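Local coordinates for protein N-alpha-acetyltransferase 35, NatC auxiliary subunit (Saccharomyces cerevisiae, PDB 6YGA) that serves as the auxiliary subunit of the NatC N-terminal acetyltransferase, the complex that acetylates the N-terminal methionine of the L-A virus Gag protein, at residues E175-N180 and R335-R340; I341-F346 and N401-T406; F463-M468 and F557-L562. One frame throughout, in Å; residues are numbered along the deposited sequence. Where two conformers were deposited one is given.

Interaction 1: residues E175-N180 and R335-R340; sequences EDLNFN and RHVIAR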
# COMPACT_ATOMS: atom_id res chain seq x y z
N GLU B 175 2.03 5.74 2.72
CA GLU B 175 2.04 4.36 2.27
C GLU B 175 2.82 4.30 0.96
O GLU B 175 3.83 3.61 0.86
CB GLU B 175 0.61 3.83 2.09
CG GLU B 175 0.52 2.40 1.57
CD GLU B 175 -0.91 1.95 1.31
OE1 GLU B 175 -1.85 2.72 1.60
OE2 GLU B 175 -1.10 0.82 0.80
N ASP B 176 2.35 5.06 -0.03
CA ASP B 176 3.10 5.21 -1.27
C ASP B 176 4.16 6.29 -1.17
O ASP B 176 5.18 6.23 -1.86
CB ASP B 176 2.14 5.54 -2.41
CG ASP B 176 1.07 4.49 -2.58
OD1 ASP B 176 1.44 3.30 -2.71
OD2 ASP B 176 -0.12 4.84 -2.57
N LEU B 177 3.94 7.29 -0.31
CA LEU B 177 4.82 8.44 -0.22
C LEU B 177 4.60 9.14 1.11
O LEU B 177 3.47 9.49 1.45
CB LEU B 177 4.58 9.39 -1.39
CG LEU B 177 5.46 10.64 -1.50
CD1 LEU B 177 6.89 10.33 -1.11
CD2 LEU B 177 5.39 11.15 -2.92
N ASN B 178 5.69 9.35 1.85
CA ASN B 178 5.65 10.03 3.14
C ASN B 178 5.89 11.52 2.93
O ASN B 178 6.84 11.91 2.24
CB ASN B 178 6.70 9.45 4.09
CG ASN B 178 6.81 10.21 5.40
OD1 ASN B 178 7.48 11.25 5.47
ND2 ASN B 178 6.17 9.70 6.45
N PHE B 179 5.04 12.35 3.53
CA PHE B 179 5.22 13.79 3.49
C PHE B 179 4.95 14.39 4.88
O PHE B 179 4.02 15.17 5.09
CB PHE B 179 4.33 14.44 2.44
CG PHE B 179 4.87 15.73 1.92
CD1 PHE B 179 5.74 15.74 0.84
CD2 PHE B 179 4.54 16.93 2.52
CE1 PHE B 179 6.25 16.93 0.36
CE2 PHE B 179 5.05 18.12 2.05
CZ PHE B 179 5.91 18.12 0.97
N ASN B 180 5.78 14.01 5.84
CA ASN B 180 5.81 14.68 7.14
C ASN B 180 6.86 15.78 7.05
O ASN B 180 8.04 15.55 7.29
CB ASN B 180 6.12 13.69 8.26
CG ASN B 180 6.22 14.36 9.62
OD1 ASN B 180 5.76 15.48 9.81
ND2 ASN B 180 6.82 13.66 10.58
N ARG B 335 5.32 0.87 -10.68
CA ARG B 335 6.00 2.06 -11.19
C ARG B 335 6.37 3.00 -10.04
O ARG B 335 5.83 2.92 -8.93
CB ARG B 335 5.11 2.80 -12.19
CG ARG B 335 4.87 2.06 -13.50
CD ARG B 335 6.13 2.01 -14.35
NE ARG B 335 5.88 1.38 -15.65
CZ ARG B 335 6.79 1.26 -16.61
NH1 ARG B 335 8.01 1.75 -16.43
NH2 ARG B 335 6.48 0.67 -17.75
N HIS B 336 7.30 3.90 -10.33
CA HIS B 336 7.70 4.92 -9.37
C HIS B 336 6.48 5.73 -8.93
O HIS B 336 5.56 5.96 -9.71
CB HIS B 336 8.76 5.83 -9.99
CG HIS B 336 9.49 6.69 -9.00
ND1 HIS B 336 8.96 7.86 -8.50
CD2 HIS B 336 10.71 6.55 -8.43
CE1 HIS B 336 9.82 8.40 -7.66
NE2 HIS B 336 10.89 7.63 -7.59
N VAL B 337 6.47 6.14 -7.66
CA VAL B 337 5.29 6.78 -7.09
C VAL B 337 5.00 8.10 -7.79
O VAL B 337 3.83 8.47 -7.99
CB VAL B 337 5.45 6.95 -5.57
CG1 VAL B 337 6.67 7.80 -5.23
CG2 VAL B 337 4.18 7.54 -4.95
N ILE B 338 6.04 8.84 -8.18
CA ILE B 338 5.83 10.10 -8.90
C ILE B 338 5.10 9.83 -10.21
O ILE B 338 4.13 10.52 -10.55
CB ILE B 338 7.17 10.82 -9.14
CG1 ILE B 338 7.81 11.23 -7.81
CG2 ILE B 338 6.96 12.03 -10.03
CD1 ILE B 338 7.03 12.27 -7.04
N ALA B 339 5.54 8.81 -10.95
CA ALA B 339 4.86 8.46 -12.19
C ALA B 339 3.44 7.97 -11.93
O ALA B 339 2.53 8.20 -12.74
CB ALA B 339 5.66 7.41 -12.95
N ARG B 340 3.22 7.30 -10.80
CA ARG B 340 1.89 6.78 -10.50
C ARG B 340 0.94 7.90 -10.10
O ARG B 340 -0.26 7.84 -10.39
CB ARG B 340 1.97 5.72 -9.41
CG ARG B 340 2.65 4.44 -9.87
CD ARG B 340 2.41 3.27 -8.93
NE ARG B 340 3.10 3.41 -7.66
CZ ARG B 340 2.51 3.70 -6.51
NH1 ARG B 340 1.19 3.87 -6.46
NH2 ARG B 340 3.23 3.80 -5.39
O HOH W 1 -1.27 3.42 -4.38
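Asp176 reaches from its loop toward the first turn of helix 337-347, where Val337 and Arg340 receive it. Asp176 CB lies 3.8 Å from Val337 CG2 and also close to Arg340 NH2; the valine methyl touches Leu177 CB, at 4.0 Å. Valine suits the place because Val337 CG2 can press on the loop backbone, 3.5 Å from Asp176 O. Beyond CG, Asp176 OD1 takes a long salt bridge, 3.3 Å from Arg340 NH2, with the donor well above the carboxylate plane; the two flat groups stand 73° apart, not side by side. OD1 is also gripped by Asn405 ND2. Asp176 OD2 accepts a 2.6 Å bond from a water that in turn accepts from Arg340 NH1, and it binds Phe172 N, so the buried carboxylate is held at both oxygens. The arginine has a second hold within its own segment: bent at its third torsion (chi3 -71°), it sends Arg340 NE to Arg335 O, 3.1 Å away and in the guanidinium plane. The helix start is closed by His336, whose ND1 accepts from Ile338 N at 3.1 Å. The arrangement is a loop docked by a buried, partly water-bridged ion pair onto a histidine N-capped helix.

Interaction 2: residues I341-F346 and N401-T406; sequences ILFPLF and NCSQNT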
# COMPACT_ATOMS: atom_id res chain seq x y z
N ILE B 341 1.44 8.94 -9.42
CA ILE B 341 0.61 10.12 -9.18
C ILE B 341 0.41 10.88 -10.48
O ILE B 341 -0.67 11.43 -10.73
CB ILE B 341 1.25 11.01 -8.11
CG1 ILE B 341 1.46 10.24 -6.81
CG2 ILE B 341 0.39 12.25 -7.86
CD1 ILE B 341 2.19 11.03 -5.74
N LEU B 342 1.44 10.92 -11.33
CA LEU B 342 1.40 11.76 -12.52
C LEU B 342 0.34 11.29 -13.51
O LEU B 342 -0.35 12.11 -14.12
CB LEU B 342 2.78 11.79 -13.17
CG LEU B 342 3.01 12.89 -14.20
CD1 LEU B 342 2.86 14.25 -13.54
CD2 LEU B 342 4.39 12.75 -14.82
N PHE B 343 0.19 9.97 -13.66
CA PHE B 343 -0.69 9.44 -14.70
C PHE B 343 -2.14 9.91 -14.55
O PHE B 343 -2.67 10.47 -15.52
CB PHE B 343 -0.58 7.91 -14.73
CG PHE B 343 -1.73 7.25 -15.43
CD1 PHE B 343 -1.86 7.31 -16.81
CD2 PHE B 343 -2.68 6.55 -14.71
CE1 PHE B 343 -2.92 6.70 -17.45
CE2 PHE B 343 -3.74 5.94 -15.34
CZ PHE B 343 -3.86 6.01 -16.71
N PRO B 344 -2.82 9.75 -13.41
CA PRO B 344 -4.21 10.23 -13.35
C PRO B 344 -4.34 11.73 -13.54
O PRO B 344 -5.31 12.19 -14.14
CB PRO B 344 -4.69 9.78 -11.97
CG PRO B 344 -3.79 8.65 -11.61
CD PRO B 344 -2.45 9.06 -12.16
N LEU B 345 -3.37 12.52 -13.05
CA LEU B 345 -3.43 13.96 -13.24
C LEU B 345 -3.13 14.34 -14.69
O LEU B 345 -3.72 15.30 -15.21
CB LEU B 345 -2.45 14.66 -12.30
CG LEU B 345 -2.72 14.41 -10.82
CD1 LEU B 345 -1.63 15.01 -9.95
CD2 LEU B 345 -4.08 14.97 -10.45
N PHE B 346 -2.23 13.61 -15.34
CA PHE B 346 -1.95 13.82 -16.76
C PHE B 346 -3.08 13.29 -17.64
O PHE B 346 -3.33 13.85 -18.71
CB PHE B 346 -0.63 13.13 -17.11
CG PHE B 346 -0.17 13.38 -18.52
CD1 PHE B 346 0.58 14.51 -18.82
CD2 PHE B 346 -0.45 12.48 -19.53
CE1 PHE B 346 1.01 14.74 -20.11
CE2 PHE B 346 -0.02 12.70 -20.82
CZ PHE B 346 0.72 13.84 -21.11
N ASN B 401 -7.53 3.62 -10.47
CA ASN B 401 -7.14 2.47 -9.66
C ASN B 401 -5.95 1.72 -10.25
O ASN B 401 -5.22 1.05 -9.52
CB ASN B 401 -8.33 1.53 -9.48
CG ASN B 401 -8.02 0.38 -8.55
OD1 ASN B 401 -7.87 0.56 -7.34
ND2 ASN B 401 -7.94 -0.82 -9.11
N CYS B 402 -5.73 1.84 -11.57
CA CYS B 402 -4.63 1.11 -12.20
C CYS B 402 -3.27 1.59 -11.72
O CYS B 402 -2.31 0.81 -11.73
CB CYS B 402 -4.72 1.22 -13.72
SG CYS B 402 -6.14 0.38 -14.43
N SER B 403 -3.15 2.86 -11.32
CA SER B 403 -1.86 3.38 -10.89
C SER B 403 -1.66 3.29 -9.38
O SER B 403 -0.76 3.94 -8.85
CB SER B 403 -1.69 4.82 -11.36
OG SER B 403 -2.45 5.70 -10.55
N GLN B 404 -2.48 2.50 -8.68
CA GLN B 404 -2.26 2.28 -7.26
C GLN B 404 -1.16 1.23 -7.06
O GLN B 404 -0.74 0.55 -8.00
CB GLN B 404 -3.56 1.83 -6.58
CG GLN B 404 -4.71 2.82 -6.75
CD GLN B 404 -4.35 4.21 -6.28
OE1 GLN B 404 -3.79 4.39 -5.19
NE2 GLN B 404 -4.65 5.21 -7.10
N ASN B 405 -0.69 1.11 -5.82
CA ASN B 405 0.31 0.09 -5.55
C ASN B 405 -0.32 -1.30 -5.64
O ASN B 405 -1.54 -1.46 -5.75
CB ASN B 405 0.98 0.32 -4.19
CG ASN B 405 0.03 0.16 -3.02
OD1 ASN B 405 -0.43 -0.94 -2.72
ND2 ASN B 405 -0.24 1.26 -2.33
N THR B 406 0.54 -2.32 -5.56
CA THR B 406 0.11 -3.68 -5.86
C THR B 406 -0.92 -4.22 -4.87
O THR B 406 -1.68 -5.13 -5.21
CB THR B 406 1.33 -4.62 -5.92
OG1 THR B 406 0.93 -5.89 -6.45
CG2 THR B 406 1.93 -4.81 -4.54
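A proline kink in helix 337-347 is the element at work here: Pro344 and its neighbour Phe343 meet Ser403, which lies in the short turn joining helix 386-402 to helix 406-429. The contact thus joins the kinked helix to the turn between two others, within a region whose sequence is related to TPR-repeat proteins. Proline has no N-H, so the turn before it cannot close with the usual backbone bond, and the carbonyl of Arg340, four residues earlier, is left without that donor. Ser403 OG takes the role instead, donating to Arg340 O. A serine suits the place because it is small enough to come up against the helix and still carries a hydroxyl.

The first torsion of Ser403 (chi1 76°) sets OG between its own backbone N and carbonyl carbon, directed at the kinked turn. Ser403 CB lies 3.9 Å from Phe343 CD2, an oblique approach to the ring. Phe343 holds its CG anti to the backbone N (chi1 162°), which carries the ring to the side of the helix facing Ser403, and the ring also packs on Ile310 of helix 298-311. A large flat side chain suits Phe343 because it can touch Ser403 and helix 298-311 at once. The turn itself is well braced: Gln404 N bonds Asn401 O at 3.2 Å, and Asn405 caps the next helix, its OD1 accepting from Cys407 N and Arg408 N. On the proline side, the hydroxyl sits against the pyrrolidine ring, with Ser403 OG 3.4 Å from Pro344 CG and 3.7 Å from Pro344 CD.

Interaction 3: residues F463-M468 and F557-L562; sequences FEAYSM and FQFAIL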
# COMPACT_ATOMS: atom_id res chain seq x y z
N PHE B 463 -4.78 -24.71 0.43
CA PHE B 463 -6.02 -25.48 0.44
C PHE B 463 -7.17 -24.72 -0.20
O PHE B 463 -8.16 -25.34 -0.62
CB PHE B 463 -6.38 -25.92 1.86
CG PHE B 463 -6.96 -24.82 2.73
CD1 PHE B 463 -8.31 -24.53 2.70
CD2 PHE B 463 -6.15 -24.13 3.62
CE1 PHE B 463 -8.84 -23.54 3.51
CE2 PHE B 463 -6.67 -23.14 4.43
CZ PHE B 463 -8.02 -22.85 4.38
N GLU B 464 -7.07 -23.39 -0.29
CA GLU B 464 -8.07 -22.57 -0.96
C GLU B 464 -7.87 -22.49 -2.46
O GLU B 464 -8.67 -21.84 -3.14
CB GLU B 464 -8.06 -21.15 -0.37
CG GLU B 464 -8.44 -21.06 1.09
CD GLU B 464 -8.39 -19.64 1.62
OE1 GLU B 464 -7.28 -19.06 1.67
OE2 GLU B 464 -9.45 -19.09 1.98
N ALA B 465 -6.81 -23.11 -3.00
CA ALA B 465 -6.47 -22.91 -4.40
C ALA B 465 -7.57 -23.43 -5.33
O ALA B 465 -7.87 -22.80 -6.35
CB ALA B 465 -5.14 -23.59 -4.73
N TYR B 466 -8.17 -24.57 -4.99
CA TYR B 466 -9.25 -25.10 -5.82
C TYR B 466 -10.45 -24.15 -5.85
O TYR B 466 -11.02 -23.91 -6.91
CB TYR B 466 -9.68 -26.48 -5.33
CG TYR B 466 -11.10 -26.80 -5.70
CD1 TYR B 466 -11.44 -27.16 -7.00
CD2 TYR B 466 -12.12 -26.71 -4.76
CE1 TYR B 466 -12.74 -27.44 -7.35
CE2 TYR B 466 -13.43 -26.99 -5.10
CZ TYR B 466 -13.74 -27.35 -6.39
OH TYR B 466 -15.04 -27.63 -6.73
N SER B 467 -10.84 -23.63 -4.69
CA SER B 467 -12.05 -22.80 -4.63
C SER B 467 -11.93 -21.59 -5.53
O SER B 467 -12.84 -21.29 -6.31
CB SER B 467 -12.32 -22.37 -3.19
OG SER B 467 -12.77 -23.47 -2.41
N MSE B 468 -10.80 -20.89 -5.46
CA MSE B 468 -10.60 -19.67 -6.24
C MSE B 468 -10.40 -19.95 -7.73
O MSE B 468 -11.01 -19.30 -8.59
CB MSE B 468 -9.42 -18.88 -5.70
CG MSE B 468 -9.60 -18.39 -4.27
SE MSE B 468 -11.28 -17.43 -4.02
CE MSE B 468 -11.09 -16.07 -5.40
N PHE B 557 -7.41 -29.22 -12.08
CA PHE B 557 -6.99 -30.61 -12.26
C PHE B 557 -5.77 -30.94 -11.40
O PHE B 557 -5.70 -32.01 -10.79
CB PHE B 557 -6.69 -30.88 -13.74
CG PHE B 557 -7.88 -31.35 -14.52
CD1 PHE B 557 -8.39 -32.62 -14.33
CD2 PHE B 557 -8.47 -30.52 -15.46
CE1 PHE B 557 -9.48 -33.06 -15.06
CE2 PHE B 557 -9.57 -30.95 -16.18
CZ PHE B 557 -10.07 -32.22 -15.98
N GLN B 558 -4.79 -30.03 -11.36
CA GLN B 558 -3.60 -30.25 -10.54
C GLN B 558 -3.97 -30.44 -9.07
O GLN B 558 -3.46 -31.34 -8.40
CB GLN B 558 -2.63 -29.08 -10.71
CG GLN B 558 -1.31 -29.27 -9.99
CD GLN B 558 -0.48 -30.38 -10.59
OE1 GLN B 558 0.32 -30.15 -11.49
NE2 GLN B 558 -0.67 -31.60 -10.09
N PHE B 559 -4.86 -29.59 -8.56
CA PHE B 559 -5.32 -29.72 -7.18
C PHE B 559 -6.00 -31.07 -6.96
O PHE B 559 -5.75 -31.74 -5.95
CB PHE B 559 -6.27 -28.57 -6.84
CG PHE B 559 -6.69 -28.53 -5.39
CD1 PHE B 559 -7.75 -29.30 -4.94
CD2 PHE B 559 -6.05 -27.69 -4.49
CE1 PHE B 559 -8.15 -29.26 -3.62
CE2 PHE B 559 -6.45 -27.63 -3.17
CZ PHE B 559 -7.50 -28.42 -2.73
N ALA B 560 -6.86 -31.47 -7.89
CA ALA B 560 -7.61 -32.72 -7.75
C ALA B 560 -6.70 -33.94 -7.76
O ALA B 560 -6.97 -34.94 -7.09
CB ALA B 560 -8.66 -32.82 -8.85
N ILE B 561 -5.61 -33.88 -8.53
CA ILE B 561 -4.61 -34.94 -8.50
C ILE B 561 -3.94 -34.99 -7.13
O ILE B 561 -3.76 -36.07 -6.56
CB ILE B 561 -3.59 -34.75 -9.64
CG1 ILE B 561 -4.25 -35.03 -11.00
CG2 ILE B 561 -2.37 -35.63 -9.43
CD1 ILE B 561 -3.40 -34.62 -12.18
N LEU B 562 -3.58 -33.83 -6.58
CA LEU B 562 -2.95 -33.80 -5.26
C LEU B 562 -3.89 -34.36 -4.20
O LEU B 562 -3.47 -35.14 -3.33
CB LEU B 562 -2.52 -32.38 -4.91
CG LEU B 562 -1.38 -31.82 -5.76
CD1 LEU B 562 -1.19 -30.33 -5.52
CD2 LEU B 562 -0.09 -32.58 -5.48
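Phe559, whose ring meets Tyr466, sits in a helical turn closed by a 2.9 Å backbone bond from Ile561 N to Phe557 O. From this turn the phenyl group reaches across to the start of helix 465-506. Phe559 CG is anti to the backbone N (chi1 -174°), which extends the ring straight toward the other segment and turns one face to Tyr466. There the CB of Tyr466 stands over the middle of the face, 3.5 Å from the Phe559 ring centroid and only 14° off the ring normal: a CH-pi contact made by the methylene, not by the tyrosine ring. The two rings themselves are an oblique pair, with centroids 5.9 Å apart and planes at 32°.

Ala465 CB comes obliquely to Phe559 CD2, 4.2 Å away, and Phe463 O, also oblique, lies 3.8 Å from Phe559 CZ. Ala465 suits the place because its lone methyl lets the ring lie close to the helix start, whereas a phenylalanine at 559 is large enough to cover several residues of the facing segment. Tyr466 then turns its outer end away, and its hydroxyl donates to Phe606 O in helix 603-613. Phe559 is also packed by Ile568 and by Gln725 of strand 724-729.

The chemistry implies division of labour within one tyrosine: its methylene meets the aromatic face between the two long helices, while its phenol ties in a third helix. Since the direct contact rests on dispersion and weak CH-pi attraction, its strength depends on close fit rather than on charge.

How the interactions relate
Interactions 1 and 2 form one continuous patch, their centres 10 Å apart, because helix 337-347 supplies its first turn to one and its kinked middle to the other. They touch in two places: through the probable hydrogen bond of Asn405 ND2 to Asp176 OD1, 2.7 Å long, and through Arg340, which belongs to interaction 1 by its guanidinium and to interaction 2 through its carbonyl. Phe142 of the neighbouring N-alpha-acetyltransferase 30 chain packs on both Asp176 and Asn405, setting this patch at the border with the catalytic subunit. Interaction 3 is remote, its centre 38 Å from that of interaction 1 and 35 Å from that of interaction 2, yet Glu464 there packs on Ile136 of the same partner chain.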